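Local coordinates for protein ForH (Streptomyces kaniharaensis, PDB 6NKO) that probably acts in formycin A biosynthesis and resembles the IMP cyclohydrolase portion of PurH from purine biosynthesis, at residues A[111-117]-A[155-160]; A[92-96]-A[152-156]; A[30-34]-A[52-57]. All blocks are in the same frame, centred on the assembly; numbering follows the deposited sequence.

Interaction 1. Residues A[111-117]-A[155-160]; sequences RIDLVCN and HVIPLS
Leu114 swings CG trans to its amide nitrogen (chi1 -171°), Leu159 turns its own CG away from the carbonyl carbon (chi1 -76°), and their CD1 atoms meet at 3.6 Å. On the same face of the sheet Cys116 SG lies against Leu159 CB, and Leu114 CD1 against the branched CB of Ile157. On the other face Val115 CG2 reaches Val156 CG1 at 3.8 Å, beneath helix 141-151. Strands 114-117 and 157-159 are parallel neighbours joined by a beta-alpha-beta crossover through that helix. Ile157 N binds Asp113 O (2.8 Å) and Val115 N binds Ile157 O (2.9 Å). Leu159 N to Val115 O and Asn117 N to Leu159 O continue the pairing, and Ser160 OG donates to Asn117 O (3.0 Å). Before the strands a water 2.6 Å from both Asp113 OD1 and His155 O probably links them, while Asp113 OD2 accepts from Leu22 N. Arg111, bent at chi2 and chi3, sets one guanidinium face over His155 CB, offset toward its rim; the planes are 9° apart, but the ring is approached obliquely, not stacked. Its nitrogens bind Ala94 O and Gly91 O. With Leu114 and Cys116 bonded to strand 22-26, the inner strand pairs buried backbone N-H and C=O groups on both edges.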
loop_
_atom_site.group_PDB
_atom_site.type_symbol
_atom_site.label_atom_id
_atom_site.label_comp_id
_atom_site.label_asym_id
_atom_site.label_seq_id
_atom_site.Cartn_x
_atom_site.Cartn_y
_atom_site.Cartn_z
ATOM N N ARG A 111 5.668 9.257 9.917
ATOM C CA ARG A 111 4.531 8.352 9.914
ATOM C C ARG A 111 3.937 8.266 8.514
ATOM O O ARG A 111 3.822 9.273 7.809
ATOM C CB ARG A 111 3.472 8.822 10.913
ATOM C CG ARG A 111 2.062 8.337 10.621
ATOM C CD ARG A 111 1.906 6.860 10.946
ATOM N NE ARG A 111 1.744 6.620 12.377
ATOM C CZ ARG A 111 2.142 5.515 12.998
ATOM N NH1 ARG A 111 2.730 4.543 12.312
ATOM N NH2 ARG A 111 1.954 5.379 14.303
ATOM N N ILE A 112 3.582 7.053 8.106
ATOM C CA ILE A 112 2.846 6.824 6.869
ATOM C C ILE A 112 1.369 6.744 7.237
ATOM O O ILE A 112 0.939 5.813 7.926
ATOM C CB ILE A 112 3.324 5.558 6.145
ATOM C CG1 ILE A 112 4.693 5.803 5.502
ATOM C CG2 ILE A 112 2.314 5.137 5.091
ATOM C CD1 ILE A 112 5.462 4.538 5.183
ATOM N N ASP A 113 0.590 7.727 6.787
ATOM C CA ASP A 113 -0.807 7.834 7.182
ATOM C C ASP A 113 -1.752 7.026 6.304
ATOM O O ASP A 113 -2.882 6.754 6.724
ATOM C CB ASP A 113 -1.244 9.302 7.171
ATOM C CG ASP A 113 -0.279 10.198 7.919
ATOM O OD1 ASP A 113 -0.392 10.288 9.161
ATOM O OD2 ASP A 113 0.598 10.802 7.264
ATOM N N LEU A 114 -1.323 6.633 5.107
ATOM C CA LEU A 114 -2.202 5.928 4.185
ATOM C C LEU A 114 -1.385 4.956 3.350
ATOM O O LEU A 114 -0.333 5.321 2.818
ATOM C CB LEU A 114 -2.949 6.909 3.276
ATOM C CG LEU A 114 -4.057 6.332 2.391
ATOM C CD1 LEU A 114 -5.273 7.252 2.389
ATOM C CD2 LEU A 114 -3.555 6.093 0.970
ATOM N N VAL A 115 -1.882 3.727 3.233
ATOM C CA VAL A 115 -1.269 2.694 2.409
ATOM C C VAL A 115 -2.301 2.229 1.393
ATOM O O VAL A 115 -3.440 1.914 1.758
ATOM C CB VAL A 115 -0.762 1.512 3.256
ATOM C CG1 VAL A 115 -0.346 0.352 2.358
ATOM C CG2 VAL A 115 0.393 1.954 4.137
ATOM N N CYS A 116 -1.901 2.189 0.126
ATOM C CA CYS A 116 -2.739 1.720 -0.971
ATOM C C CYS A 116 -2.005 0.594 -1.685
ATOM O O CYS A 116 -0.908 0.808 -2.212
ATOM C CB CYS A 116 -3.049 2.862 -1.938
ATOM S SG CYS A 116 -4.664 2.760 -2.707
ATOM N N ASN A 117 -2.600 -0.599 -1.704
ATOM C CA ASN A 117 -1.924 -1.775 -2.244
ATOM C C ASN A 117 -2.900 -2.649 -3.020
ATOM O O ASN A 117 -3.931 -3.065 -2.481
ATOM C CB ASN A 117 -1.257 -2.581 -1.122
ATOM C CG ASN A 117 -0.488 -3.781 -1.641
ATOM O OD1 ASN A 117 -0.662 -4.898 -1.156
ATOM N ND2 ASN A 117 0.364 -3.556 -2.633
ATOM N N HIS A 155 -3.831 4.500 13.099
ATOM C CA HIS A 155 -2.836 5.465 12.660
ATOM C C HIS A 155 -2.475 5.358 11.185
ATOM O O HIS A 155 -1.769 6.238 10.680
ATOM C CB HIS A 155 -1.560 5.325 13.507
ATOM C CG HIS A 155 -1.827 5.256 14.979
ATOM N ND1 HIS A 155 -2.603 6.186 15.637
ATOM C CD2 HIS A 155 -1.433 4.363 15.918
ATOM C CE1 HIS A 155 -2.671 5.872 16.918
ATOM N NE2 HIS A 155 -1.970 4.770 17.115
ATOM N N VAL A 156 -2.920 4.315 10.485
ATOM C CA VAL A 156 -2.700 4.173 9.049
ATOM C C VAL A 156 -4.012 3.759 8.401
ATOM O O VAL A 156 -4.691 2.849 8.888
ATOM C CB VAL A 156 -1.602 3.141 8.718
ATOM C CG1 VAL A 156 -1.082 3.368 7.305
ATOM C CG2 VAL A 156 -0.463 3.200 9.728
ATOM N N ILE A 157 -4.364 4.417 7.303
ATOM C CA ILE A 157 -5.567 4.090 6.546
ATOM C C ILE A 157 -5.213 2.978 5.560
ATOM O O ILE A 157 -4.331 3.184 4.712
ATOM C CB ILE A 157 -6.128 5.312 5.816
ATOM C CG1 ILE A 157 -6.515 6.396 6.824
ATOM C CG2 ILE A 157 -7.329 4.914 4.973
ATOM C CD1 ILE A 157 -6.417 7.804 6.275
ATOM N N PRO A 158 -5.854 1.809 5.639
ATOM C CA PRO A 158 -5.523 0.717 4.718
ATOM C C PRO A 158 -6.505 0.617 3.560
ATOM O O PRO A 158 -7.655 0.216 3.754
ATOM C CB PRO A 158 -5.596 -0.524 5.617
ATOM C CG PRO A 158 -6.485 -0.099 6.815
ATOM C CD PRO A 158 -6.810 1.373 6.666
ATOM N N LEU A 159 -6.068 0.961 2.353
ATOM C CA LEU A 159 -6.929 0.958 1.180
ATOM C C LEU A 159 -6.457 -0.096 0.188
ATOM O O LEU A 159 -5.253 -0.239 -0.044
ATOM C CB LEU A 159 -6.950 2.328 0.504
ATOM C CG LEU A 159 -7.791 3.403 1.193
ATOM C CD1 LEU A 159 -7.356 4.798 0.747
ATOM C CD2 LEU A 159 -9.285 3.192 0.945
ATOM N N SER A 160 -7.409 -0.813 -0.409
ATOM C CA SER A 160 -7.108 -1.824 -1.416
ATOM C C SER A 160 -8.084 -1.729 -2.580
ATOM O O SER A 160 -7.671 -1.591 -3.735
ATOM C CB SER A 160 -7.155 -3.230 -0.806
ATOM O OG SER A 160 -6.620 -4.197 -1.700
HETATM O O HOH W 1 -4.042 7.493 9.006
HETATM O O HOH W 2 -2.059 8.787 10.493
#

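Interaction 2. Residues A[92-96]-A[152-156]; sequences ILARE and NFEHV
Asn152 ND2 reaches into the end of helix 86-93 and grips two carbonyls at once. Its bond to Ile92 O (2.9 Å) is nearly straight and lies in the amide plane of the asparagine; the one to Ala94 O (3.2 Å) is more bent, with ND2 well above that carbonyl plane. The side chain extends to this position with CG trans to the backbone nitrogen (chi1 -154°). Beside it Val156 CG2 packs on Ile92 O at 3.4 Å, closing the buried half of the contact. The solvent half is looser: Glu96 lays CG over one face of the His155 ring, 3.3 Å from NE2, and its carboxylate is turned 61° from the ring plane, with OE2 above the ring centre. Glu154 CB covers the opposite face. Replacing Asn152 with a leucine would remove both N-H donors and would probably leave Ile92 O without this partner and the turn free to shift from the helix end. Asn152 O also receives His155 N and Val156 N, which fixes the turn leading to strand 157-159. One residue thus satisfies carbonyls at a helix end and its own turn, while Arg111 brings positive charge that may steady Glu96 through a long, weak ion pair.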
loop_
_atom_site.group_PDB
_atom_site.type_symbol
_atom_site.label_atom_id
_atom_site.label_comp_id
_atom_site.label_asym_id
_atom_site.label_seq_id
_atom_site.Cartn_x
_atom_site.Cartn_y
_atom_site.Cartn_z
ATOM N N ILE A 92 4.735 2.510 9.273
ATOM C CA ILE A 92 3.419 1.886 9.274
ATOM C C ILE A 92 3.117 1.210 10.606
ATOM O O ILE A 92 1.995 1.300 11.108
ATOM C CB ILE A 92 3.313 0.880 8.106
ATOM C CG1 ILE A 92 3.394 1.603 6.761
ATOM C CG2 ILE A 92 2.027 0.076 8.201
ATOM C CD1 ILE A 92 3.788 0.700 5.609
ATOM N N LEU A 93 4.106 0.542 11.199
ATOM C CA LEU A 93 3.864 -0.311 12.355
ATOM C C LEU A 93 4.092 0.382 13.692
ATOM O O LEU A 93 3.617 -0.123 14.716
ATOM C CB LEU A 93 4.755 -1.556 12.289
ATOM C CG LEU A 93 4.531 -2.490 11.101
ATOM C CD1 LEU A 93 5.609 -3.565 11.044
ATOM C CD2 LEU A 93 3.147 -3.114 11.176
ATOM N N ALA A 94 4.806 1.506 13.716
ATOM C CA ALA A 94 5.153 2.139 14.982
ATOM C C ALA A 94 3.904 2.592 15.728
ATOM O O ALA A 94 2.970 3.140 15.135
ATOM C CB ALA A 94 6.081 3.329 14.747
ATOM N N ARG A 95 3.897 2.357 17.040
ATOM C CA ARG A 95 2.771 2.711 17.892
ATOM C C ARG A 95 2.875 4.180 18.300
ATOM O O ARG A 95 3.722 4.931 17.807
ATOM C CB ARG A 95 2.725 1.796 19.117
ATOM C CG ARG A 95 1.988 0.480 18.896
ATOM C CD ARG A 95 2.883 -0.537 18.200
ATOM N NE ARG A 95 2.732 -1.889 18.733
ATOM C CZ ARG A 95 3.340 -2.341 19.826
ATOM N NH1 ARG A 95 4.153 -1.547 20.511
ATOM N NH2 ARG A 95 3.144 -3.589 20.230
ATOM N N GLU A 96 1.997 4.608 19.205
ATOM C CA GLU A 96 2.085 5.925 19.816
ATOM C C GLU A 96 2.698 5.870 21.212
ATOM O O GLU A 96 2.527 6.810 21.995
ATOM C CB GLU A 96 0.707 6.585 19.864
ATOM C CG GLU A 96 0.147 6.952 18.500
ATOM C CD GLU A 96 0.904 8.090 17.836
ATOM O OE1 GLU A 96 1.267 9.059 18.537
ATOM O OE2 GLU A 96 1.132 8.018 16.609
ATOM N N ASN A 152 -2.591 -1.681 12.200
ATOM C CA ASN A 152 -2.417 -0.398 12.870
ATOM C C ASN A 152 -3.391 0.631 12.304
ATOM O O ASN A 152 -2.990 1.750 11.967
ATOM C CB ASN A 152 -0.971 0.078 12.706
ATOM C CG ASN A 152 -0.522 1.005 13.818
ATOM O OD1 ASN A 152 -1.097 1.022 14.907
ATOM N ND2 ASN A 152 0.519 1.785 13.546
ATOM N N PHE A 153 -4.674 0.266 12.200
ATOM C CA PHE A 153 -5.626 1.091 11.459
ATOM C C PHE A 153 -5.954 2.405 12.160
ATOM O O PHE A 153 -6.455 3.327 11.509
ATOM C CB PHE A 153 -6.915 0.308 11.173
ATOM C CG PHE A 153 -7.684 -0.100 12.405
ATOM C CD1 PHE A 153 -8.492 0.808 13.077
ATOM C CD2 PHE A 153 -7.629 -1.403 12.870
ATOM C CE1 PHE A 153 -9.203 0.431 14.202
ATOM C CE2 PHE A 153 -8.343 -1.785 13.991
ATOM C CZ PHE A 153 -9.129 -0.867 14.658
ATOM N N GLU A 154 -5.701 2.512 13.465
ATOM C CA GLU A 154 -5.925 3.781 14.149
ATOM C C GLU A 154 -4.982 4.871 13.659
ATOM O O GLU A 154 -5.308 6.057 13.781
ATOM C CB GLU A 154 -5.770 3.607 15.660
ATOM C CG GLU A 154 -6.947 2.920 16.336
ATOM C CD GLU A 154 -6.549 2.220 17.622
ATOM O OE1 GLU A 154 -6.695 2.828 18.704
ATOM O OE2 GLU A 154 -6.082 1.064 17.549
ATOM N N HIS A 155 -3.831 4.500 13.099
ATOM C CA HIS A 155 -2.836 5.465 12.660
ATOM C C HIS A 155 -2.475 5.358 11.185
ATOM O O HIS A 155 -1.769 6.238 10.680
ATOM C CB HIS A 155 -1.560 5.325 13.507
ATOM C CG HIS A 155 -1.827 5.256 14.979
ATOM N ND1 HIS A 155 -2.603 6.186 15.637
ATOM C CD2 HIS A 155 -1.433 4.363 15.918
ATOM C CE1 HIS A 155 -2.671 5.872 16.918
ATOM N NE2 HIS A 155 -1.970 4.770 17.115
ATOM N N VAL A 156 -2.920 4.315 10.485
ATOM C CA VAL A 156 -2.700 4.173 9.049
ATOM C C VAL A 156 -4.012 3.759 8.401
ATOM O O VAL A 156 -4.691 2.849 8.888
ATOM C CB VAL A 156 -1.602 3.141 8.718
ATOM C CG1 VAL A 156 -1.082 3.368 7.305
ATOM C CG2 VAL A 156 -0.463 3.200 9.728
#

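Interaction 3. Residues A[30-34]-A[52-57]; sequences KRNIE and GTYRLL
Ile33 CG1 meets Thr53 CG2 at 3.7 Å, the two side chains crossing at about a right angle, and Ile33 CG2 touches Leu56 CD2 at 4.0 Å. Ile33 places CG1 trans to its backbone nitrogen (chi1 -156°), which leaves CG2 between nitrogen and carbonyl carbon, facing helix 51-59. One turn on from Thr53, Leu57 CD2 rests on Glu34 CA (4.0 Å), joining the start of helix 33-42 to the same helix surface. No hydrogen bond crosses between the segments. Lys30, bent at chi2, carries NZ to the first turn of helix 51-59, but its approach to the Gly52 peptide is too short for the exact placement to be trusted. Behind these contacts, a type II turn from Lys30 to Ile33, closed by Ile33 N to Lys30 O (3.1 Å), sets the isoleucine in place. Arg31 and Asn32 tie that turn to Asp163 and Pro162, and Leu25 and Val27 lie under the aliphatic cluster. The join therefore depends on apolar packing, whereas at its polar edge Lys30 and the N-terminal turn of helix 51-59 lie close together. That proximity may be consistent with the phosphate site known in MGS-like domains.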
loop_
_atom_site.group_PDB
_atom_site.type_symbol
_atom_site.label_atom_id
_atom_site.label_comp_id
_atom_site.label_asym_id
_atom_site.label_seq_id
_atom_site.Cartn_x
_atom_site.Cartn_y
_atom_site.Cartn_z
ATOM N N LYS A 30 -4.622 0.060 -11.489
ATOM C CA LYS A 30 -4.482 1.511 -11.478
ATOM C C LYS A 30 -5.811 2.253 -11.489
ATOM O O LYS A 30 -5.810 3.487 -11.547
ATOM C CB LYS A 30 -3.641 1.970 -12.674
ATOM C CG LYS A 30 -2.501 1.040 -13.023
ATOM C CD LYS A 30 -1.234 1.422 -12.283
ATOM C CE LYS A 30 -0.292 0.238 -12.174
ATOM N NZ LYS A 30 1.115 0.681 -12.016
ATOM N N ARG A 31 -6.939 1.546 -11.435
ATOM C CA ARG A 31 -8.231 2.212 -11.527
ATOM C C ARG A 31 -8.434 3.147 -10.340
ATOM O O ARG A 31 -8.240 2.755 -9.185
ATOM C CB ARG A 31 -9.356 1.178 -11.593
ATOM C CG ARG A 31 -10.742 1.747 -11.316
ATOM C CD ARG A 31 -11.834 0.864 -11.906
ATOM N NE ARG A 31 -12.203 -0.221 -11.001
ATOM C CZ ARG A 31 -13.008 -0.082 -9.951
ATOM N NH1 ARG A 31 -13.540 1.100 -9.669
ATOM N NH2 ARG A 31 -13.282 -1.126 -9.181
ATOM N N ASN A 32 -8.807 4.394 -10.640
ATOM C CA ASN A 32 -9.087 5.459 -9.678
ATOM C C ASN A 32 -7.851 5.942 -8.930
ATOM O O ASN A 32 -7.985 6.703 -7.962
ATOM C CB ASN A 32 -10.150 5.045 -8.652
ATOM C CG ASN A 32 -11.483 4.729 -9.289
ATOM O OD1 ASN A 32 -11.728 5.070 -10.445
ATOM N ND2 ASN A 32 -12.359 4.074 -8.533
ATOM N N ILE A 33 -6.647 5.535 -9.344
ATOM C CA ILE A 33 -5.458 5.913 -8.584
ATOM C C ILE A 33 -5.105 7.380 -8.802
ATOM O O ILE A 33 -4.506 8.015 -7.924
ATOM C CB ILE A 33 -4.274 4.988 -8.930
ATOM C CG1 ILE A 33 -3.268 4.962 -7.776
ATOM C CG2 ILE A 33 -3.583 5.432 -10.215
ATOM C CD1 ILE A 33 -3.892 4.709 -6.419
ATOM N N GLU A 34 -5.470 7.950 -9.952
ATOM C CA GLU A 34 -5.119 9.337 -10.238
ATOM C C GLU A 34 -5.998 10.325 -9.473
ATOM O O GLU A 34 -5.469 11.300 -8.926
ATOM C CB GLU A 34 -5.186 9.620 -11.741
ATOM C CG GLU A 34 -4.651 10.995 -12.118
ATOM C CD GLU A 34 -4.653 11.245 -13.612
ATOM O OE1 GLU A 34 -4.957 10.305 -14.375
ATOM O OE2 GLU A 34 -4.345 12.385 -14.025
ATOM N N GLY A 52 5.320 1.151 -10.761
ATOM C CA GLY A 52 4.293 1.295 -11.782
ATOM C C GLY A 52 3.477 2.562 -11.617
ATOM O O GLY A 52 3.309 3.338 -12.560
ATOM N N THR A 53 2.956 2.786 -10.408
ATOM C CA THR A 53 2.139 3.966 -10.149
ATOM C C THR A 53 2.920 5.255 -10.368
ATOM O O THR A 53 2.346 6.263 -10.793
ATOM C CB THR A 53 1.595 3.920 -8.720
ATOM O OG1 THR A 53 1.233 2.574 -8.387
ATOM C CG2 THR A 53 0.378 4.808 -8.586
ATOM N N TYR A 54 4.227 5.238 -10.093
ATOM C CA TYR A 54 5.022 6.461 -10.163
ATOM C C TYR A 54 5.092 6.996 -11.587
ATOM O O TYR A 54 4.817 8.177 -11.829
ATOM C CB TYR A 54 6.426 6.206 -9.613
ATOM C CG TYR A 54 7.367 7.384 -9.742
ATOM C CD1 TYR A 54 7.303 8.449 -8.852
ATOM C CD2 TYR A 54 8.323 7.431 -10.749
ATOM C CE1 TYR A 54 8.162 9.529 -8.964
ATOM C CE2 TYR A 54 9.184 8.506 -10.869
ATOM C CZ TYR A 54 9.098 9.552 -9.973
ATOM O OH TYR A 54 9.953 10.626 -10.086
ATOM N N ARG A 55 5.459 6.141 -12.543
ATOM C CA ARG A 55 5.623 6.596 -13.920
ATOM C C ARG A 55 4.306 7.095 -14.496
ATOM O O ARG A 55 4.283 8.067 -15.260
ATOM C CB ARG A 55 6.195 5.469 -14.783
ATOM C CG ARG A 55 6.613 5.908 -16.181
ATOM C CD ARG A 55 7.957 6.623 -16.164
ATOM N NE ARG A 55 7.812 8.057 -15.925
ATOM C CZ ARG A 55 8.745 8.819 -15.364
ATOM N NH1 ARG A 55 9.900 8.288 -14.984
ATOM N NH2 ARG A 55 8.525 10.115 -15.184
ATOM N N LEU A 56 3.197 6.451 -14.131
ATOM C CA LEU A 56 1.895 6.884 -14.623
ATOM C C LEU A 56 1.511 8.244 -14.053
ATOM O O LEU A 56 1.023 9.113 -14.784
ATOM C CB LEU A 56 0.836 5.839 -14.279
ATOM C CG LEU A 56 -0.614 6.231 -14.560
ATOM C CD1 LEU A 56 -0.964 5.954 -16.013
ATOM C CD2 LEU A 56 -1.556 5.493 -13.625
ATOM N N LEU A 57 1.727 8.449 -12.751
ATOM C CA LEU A 57 1.313 9.701 -12.129
ATOM C C LEU A 57 2.219 10.858 -12.530
ATOM O O LEU A 57 1.744 11.990 -12.675
ATOM C CB LEU A 57 1.286 9.551 -10.608
ATOM C CG LEU A 57 0.248 8.586 -10.031
ATOM C CD1 LEU A 57 0.459 8.410 -8.536
ATOM C CD2 LEU A 57 -1.166 9.066 -10.326
#

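How the interactions relate
Interaction 3 comes first along the chain. Interactions 1 and 2 end on adjoining residues, 152-156 just before strand 157-159 and 155-160 running into it, so that they share His155 and Val156. Their centres are 9 Å apart, and Arg111 reaches from one into the other. Interaction 1 forms one edge of the five-stranded parallel sheet, and interaction 2 ties helix 86-93 to the turn before that edge strand. Interaction 3, about 16 Å from interaction 1 between centres, packs the turn and start of helix 33-42 on helix 51-59, over strand 22-26, and meets interaction 1 where Ile33 approaches Cys116. Interactions 2 and 3 lie on opposite sides of the chain's centre, so the contacts together span the sheet-and-helix domain.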